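Local coordinates for RidA family protein (Psychrobacter sp. MES7-P7E, PDB 6L8P) that probably hydrolyses reactive enamine and imine intermediates to ketoacids and ammonia, as a trimeric RidA family deaminase from an Antarctic bacterium, at residues 72-75 with 76-80; 114-118 with 119-123. The protein carries 1 engineered substitution. All coordinates share one frame; numbering follows the deposited sequence.

Contact 1 of 2, residues 72-75 with 76-80; sequences EQVF and ENIKA
Gln73 and Asn77, one turn apart on helix 67-84, form an intrahelical i to i+4 contact on a helix packed against the sheet of this RidA subunit. The pair illustrates how a helix can use its backbone spacing to pair two buried amides. With CG anti to the backbone N (chi1 -177°) and a bend at chi2, the glutamine chain runs forward along the helix, toward its C-terminal end, bringing NE2 3.0 Å from Asn77 OD1. The acceptor lies almost in the amide plane of Gln73, yet the donor sits above the carbonyl plane of Asn77, well off a lone pair, and the two amide planes are 38° apart. The other end of each amide is also held: Gln73 OE1 accepts from Arg64 and Asn77 ND2 donates to Phe56 O, which fixes the rotation of both groups. The backbone between them keeps the usual alpha-helical bonding, as in Asn77 N to Gln73 O at 2.8 Å. Val74 and Ile78 lie side by side and point the same way, with Val74 CG1 3.7 Å from Ile78 CD1. On the more exposed flank, the bend of Glu76 at chi2 brings its carboxylate beside a water that lies 2.8 Å from both Glu76 OE2 and Glu72 O, close enough to bond to each. Lys79 turns outward to a salt bridge with Glu83. Val74 and Ile78 rest on Ile139 of strand 137-144 and Gln53 of strand 47-54, while Phe75 meets Phe112 of helix 105-115 edge to face, so that the helix is packed against both the sheet and its companion helix.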
# COMPACT_ATOMS: atom_id res chain seq x y z
N GLU A 72 -18.70 6.88 5.05
CA GLU A 72 -19.00 8.27 4.75
C GLU A 72 -18.10 9.20 5.55
O GLU A 72 -17.63 10.22 5.02
CB GLU A 72 -20.48 8.56 5.05
CG GLU A 72 -21.38 7.79 4.09
CD GLU A 72 -22.86 7.86 4.42
OE1 GLU A 72 -23.23 8.20 5.57
OE2 GLU A 72 -23.68 7.56 3.51
N GLN A 73 -17.86 8.87 6.83
CA GLN A 73 -17.01 9.69 7.67
C GLN A 73 -15.56 9.65 7.20
O GLN A 73 -14.86 10.67 7.21
CB GLN A 73 -17.13 9.22 9.12
CG GLN A 73 -16.30 10.09 10.11
CD GLN A 73 -16.88 11.49 10.23
OE1 GLN A 73 -18.08 11.64 10.54
NE2 GLN A 73 -16.11 12.50 9.88
N VAL A 74 -15.09 8.47 6.74
CA VAL A 74 -13.74 8.39 6.18
C VAL A 74 -13.61 9.34 5.01
O VAL A 74 -12.61 10.07 4.90
CB VAL A 74 -13.42 6.94 5.74
CG1 VAL A 74 -12.18 6.93 4.84
CG2 VAL A 74 -13.20 6.04 6.95
N PHE A 75 -14.62 9.38 4.14
CA PHE A 75 -14.56 10.33 3.02
C PHE A 75 -14.55 11.79 3.50
O PHE A 75 -13.81 12.62 2.95
CB PHE A 75 -15.71 10.07 2.03
CG PHE A 75 -15.32 9.13 0.90
CD1 PHE A 75 -14.54 9.59 -0.15
CD2 PHE A 75 -15.64 7.80 0.98
CE1 PHE A 75 -14.14 8.69 -1.20
CE2 PHE A 75 -15.26 6.90 -0.01
CZ PHE A 75 -14.50 7.36 -1.12
N GLU A 76 -15.33 12.13 4.53
CA GLU A 76 -15.27 13.50 5.04
C GLU A 76 -13.88 13.83 5.60
O GLU A 76 -13.34 14.94 5.39
CB GLU A 76 -16.34 13.70 6.13
CG GLU A 76 -17.77 13.60 5.57
CD GLU A 76 -18.00 14.57 4.40
OE1 GLU A 76 -17.59 15.75 4.53
OE2 GLU A 76 -18.57 14.17 3.36
N ASN A 77 -13.28 12.86 6.31
CA ASN A 77 -11.94 13.04 6.86
C ASN A 77 -10.88 13.22 5.77
O ASN A 77 -10.02 14.11 5.83
CB ASN A 77 -11.62 11.85 7.77
CG ASN A 77 -12.53 11.80 9.01
OD1 ASN A 77 -13.19 12.79 9.33
ND2 ASN A 77 -12.57 10.63 9.70
N ILE A 78 -10.95 12.39 4.72
CA ILE A 78 -10.02 12.53 3.61
C ILE A 78 -10.22 13.86 2.92
O ILE A 78 -9.24 14.54 2.62
CB ILE A 78 -10.18 11.35 2.63
CG1 ILE A 78 -9.72 10.05 3.32
CG2 ILE A 78 -9.35 11.59 1.37
CD1 ILE A 78 -10.01 8.80 2.46
N LYS A 79 -11.47 14.24 2.66
CA LYS A 79 -11.76 15.51 2.00
C LYS A 79 -11.16 16.68 2.78
O LYS A 79 -10.54 17.58 2.19
CB LYS A 79 -13.27 15.66 1.83
CG LYS A 79 -13.71 16.86 1.01
CD LYS A 79 -15.14 16.58 0.53
CE LYS A 79 -16.02 17.78 0.68
NZ LYS A 79 -15.22 18.99 0.41
N ALA A 80 -11.31 16.66 4.11
CA ALA A 80 -10.74 17.74 4.91
C ALA A 80 -9.23 17.85 4.71
O ALA A 80 -8.67 18.96 4.63
CB ALA A 80 -11.07 17.55 6.39
O HOH W 1 -19.10 11.48 3.01

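Contact 2 of 2, residues 114-118 with 119-123; sequences ANLSE and PYPAR
Tyr120 folds back over the turn that precedes it, so that its ring meets Leu116 and Glu118. From CB, the side chain leaves with CG anti to its own carbonyl carbon (chi1 -59°), which turns the ring back along the chain. CD1 comes first to Leu116, 3.9 Å from its CB. Next along that side, CE1 lies 3.9 Å from Leu116 O, the carbonyl oxygen standing at the ring edge, in the ring plane. CE2 and CZ meet Glu118 instead: its CG sits over one face, 3.9 Å from the ring centroid and 23° off the normal, a CH-pi contact displaced toward the rim. The carboxylate beyond is turned 24° from the ring plane. At the tip, Tyr120 OH is hydrogen-bonded to a water at 2.7 Å; the same water gives a long bond to Leu116 O, at 3.3 Å, bridging the phenol to the backbone just past the helix end. The turn joins helix 105-115 to strand 122-127, the second half of a beta-alpha-beta unit whose first strand is 92-99, and the peptide bond between Glu118 and Pro119 is cis, which probably helps the chain reverse so that Tyr120 can reach back. Replacing Tyr120 with an alanine would probably leave Glu118 CG without its aromatic face and break the water bridge to Leu116 O, setting the glutamate side chain free to turn. Further on, Pro121 CD packs 4.1 Å from Leu116 CD1, the two side chains crossing at a slant, with both also touching Phe95 of strand 92-99. Tyr120 O accepts a hydrogen bond from Ser39 of the second subunit, while Pro119 packs on Thr25 of that same neighbour.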
# COMPACT_ATOMS: atom_id res chain seq x y z
N ALA A 114 -21.11 8.10 -4.50
CA ALA A 114 -21.74 9.28 -3.93
C ALA A 114 -20.74 10.39 -3.67
O ALA A 114 -21.10 11.58 -3.68
CB ALA A 114 -22.45 8.90 -2.62
N ASN A 115 -19.46 10.05 -3.47
CA ASN A 115 -18.49 11.04 -3.07
C ASN A 115 -17.52 11.46 -4.15
O ASN A 115 -16.76 12.41 -3.94
CB ASN A 115 -17.69 10.51 -1.85
CG ASN A 115 -18.46 10.62 -0.55
OD1 ASN A 115 -18.42 11.68 0.08
ND2 ASN A 115 -19.15 9.57 -0.14
N LEU A 116 -17.52 10.79 -5.31
CA LEU A 116 -16.49 10.99 -6.31
C LEU A 116 -17.16 11.22 -7.65
O LEU A 116 -18.26 10.72 -7.89
CB LEU A 116 -15.56 9.75 -6.46
CG LEU A 116 -14.78 9.38 -5.19
CD1 LEU A 116 -14.20 7.97 -5.39
CD2 LEU A 116 -13.70 10.40 -4.86
N SER A 117 -16.47 11.96 -8.51
CA SER A 117 -16.86 12.07 -9.91
C SER A 117 -15.79 11.44 -10.79
O SER A 117 -14.60 11.43 -10.45
CB SER A 117 -17.06 13.53 -10.31
OG SER A 117 -15.90 14.30 -10.02
N GLU A 118 -16.24 10.92 -11.93
CA GLU A 118 -15.32 10.37 -12.91
C GLU A 118 -14.35 11.44 -13.41
O GLU A 118 -14.65 12.64 -13.43
CB GLU A 118 -16.10 9.80 -14.08
CG GLU A 118 -16.94 8.63 -13.71
CD GLU A 118 -17.87 8.18 -14.82
OE1 GLU A 118 -18.88 8.87 -15.05
OE2 GLU A 118 -17.58 7.14 -15.44
N PRO A 119 -13.15 11.02 -13.84
CA PRO A 119 -12.69 9.62 -13.77
C PRO A 119 -12.34 9.19 -12.33
O PRO A 119 -11.80 10.01 -11.59
CB PRO A 119 -11.46 9.63 -14.66
CG PRO A 119 -10.88 11.02 -14.44
CD PRO A 119 -12.09 11.94 -14.31
N TYR A 120 -12.66 7.95 -11.96
CA TYR A 120 -12.34 7.49 -10.60
C TYR A 120 -10.86 7.18 -10.43
O TYR A 120 -10.16 6.85 -11.39
CB TYR A 120 -13.15 6.27 -10.25
CG TYR A 120 -14.64 6.48 -10.33
CD1 TYR A 120 -15.26 7.50 -9.62
CD2 TYR A 120 -15.41 5.68 -11.14
CE1 TYR A 120 -16.63 7.69 -9.69
CE2 TYR A 120 -16.78 5.86 -11.22
CZ TYR A 120 -17.38 6.87 -10.50
OH TYR A 120 -18.74 7.06 -10.54
N PRO A 121 -10.35 7.26 -9.22
CA PRO A 121 -8.94 6.89 -8.98
C PRO A 121 -8.73 5.39 -9.19
O PRO A 121 -9.67 4.58 -9.18
CB PRO A 121 -8.72 7.26 -7.50
CG PRO A 121 -9.80 8.28 -7.19
CD PRO A 121 -10.99 7.82 -8.01
N ALA A 122 -7.45 5.05 -9.29
CA ALA A 122 -7.03 3.67 -9.14
C ALA A 122 -7.34 3.23 -7.71
O ALA A 122 -7.45 4.06 -6.80
CB ALA A 122 -5.54 3.54 -9.46
N ARG A 123 -7.47 1.94 -7.52
CA ARG A 123 -7.86 1.43 -6.20
C ARG A 123 -7.31 0.03 -5.98
O ARG A 123 -7.15 -0.75 -6.92
CB ARG A 123 -9.38 1.38 -6.05
CG ARG A 123 -9.87 1.41 -4.57
CD ARG A 123 -11.42 1.48 -4.55
NE ARG A 123 -12.03 0.19 -4.89
CZ ARG A 123 -13.34 -0.02 -4.89
NH1 ARG A 123 -14.17 0.99 -4.57
NH2 ARG A 123 -13.82 -1.22 -5.19
O HOH W 2 -20.20 9.33 -10.16

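Read from the N terminus, the chain passes through strands 23-26, 41-44 and 47-54 before contact 1, which spans adjoining turns of helix 67-84 and closes no long loop. Strand 92-99 and helix 105-115 follow, and contact 2 then closes the short turn from that helix into strand 122-127. The two are in series, neither nesting nor crossing, with centres about 14 Å apart. They nevertheless touch: Phe75 CD1 lies 3.7 Å from Asn115 CB, and Phe75 CE1 lies 4.1 Å from Leu116 CD2. Thus the first helix packs on the exit of the second, and contact 2 carries the chain on to the strand that meets the second subunit.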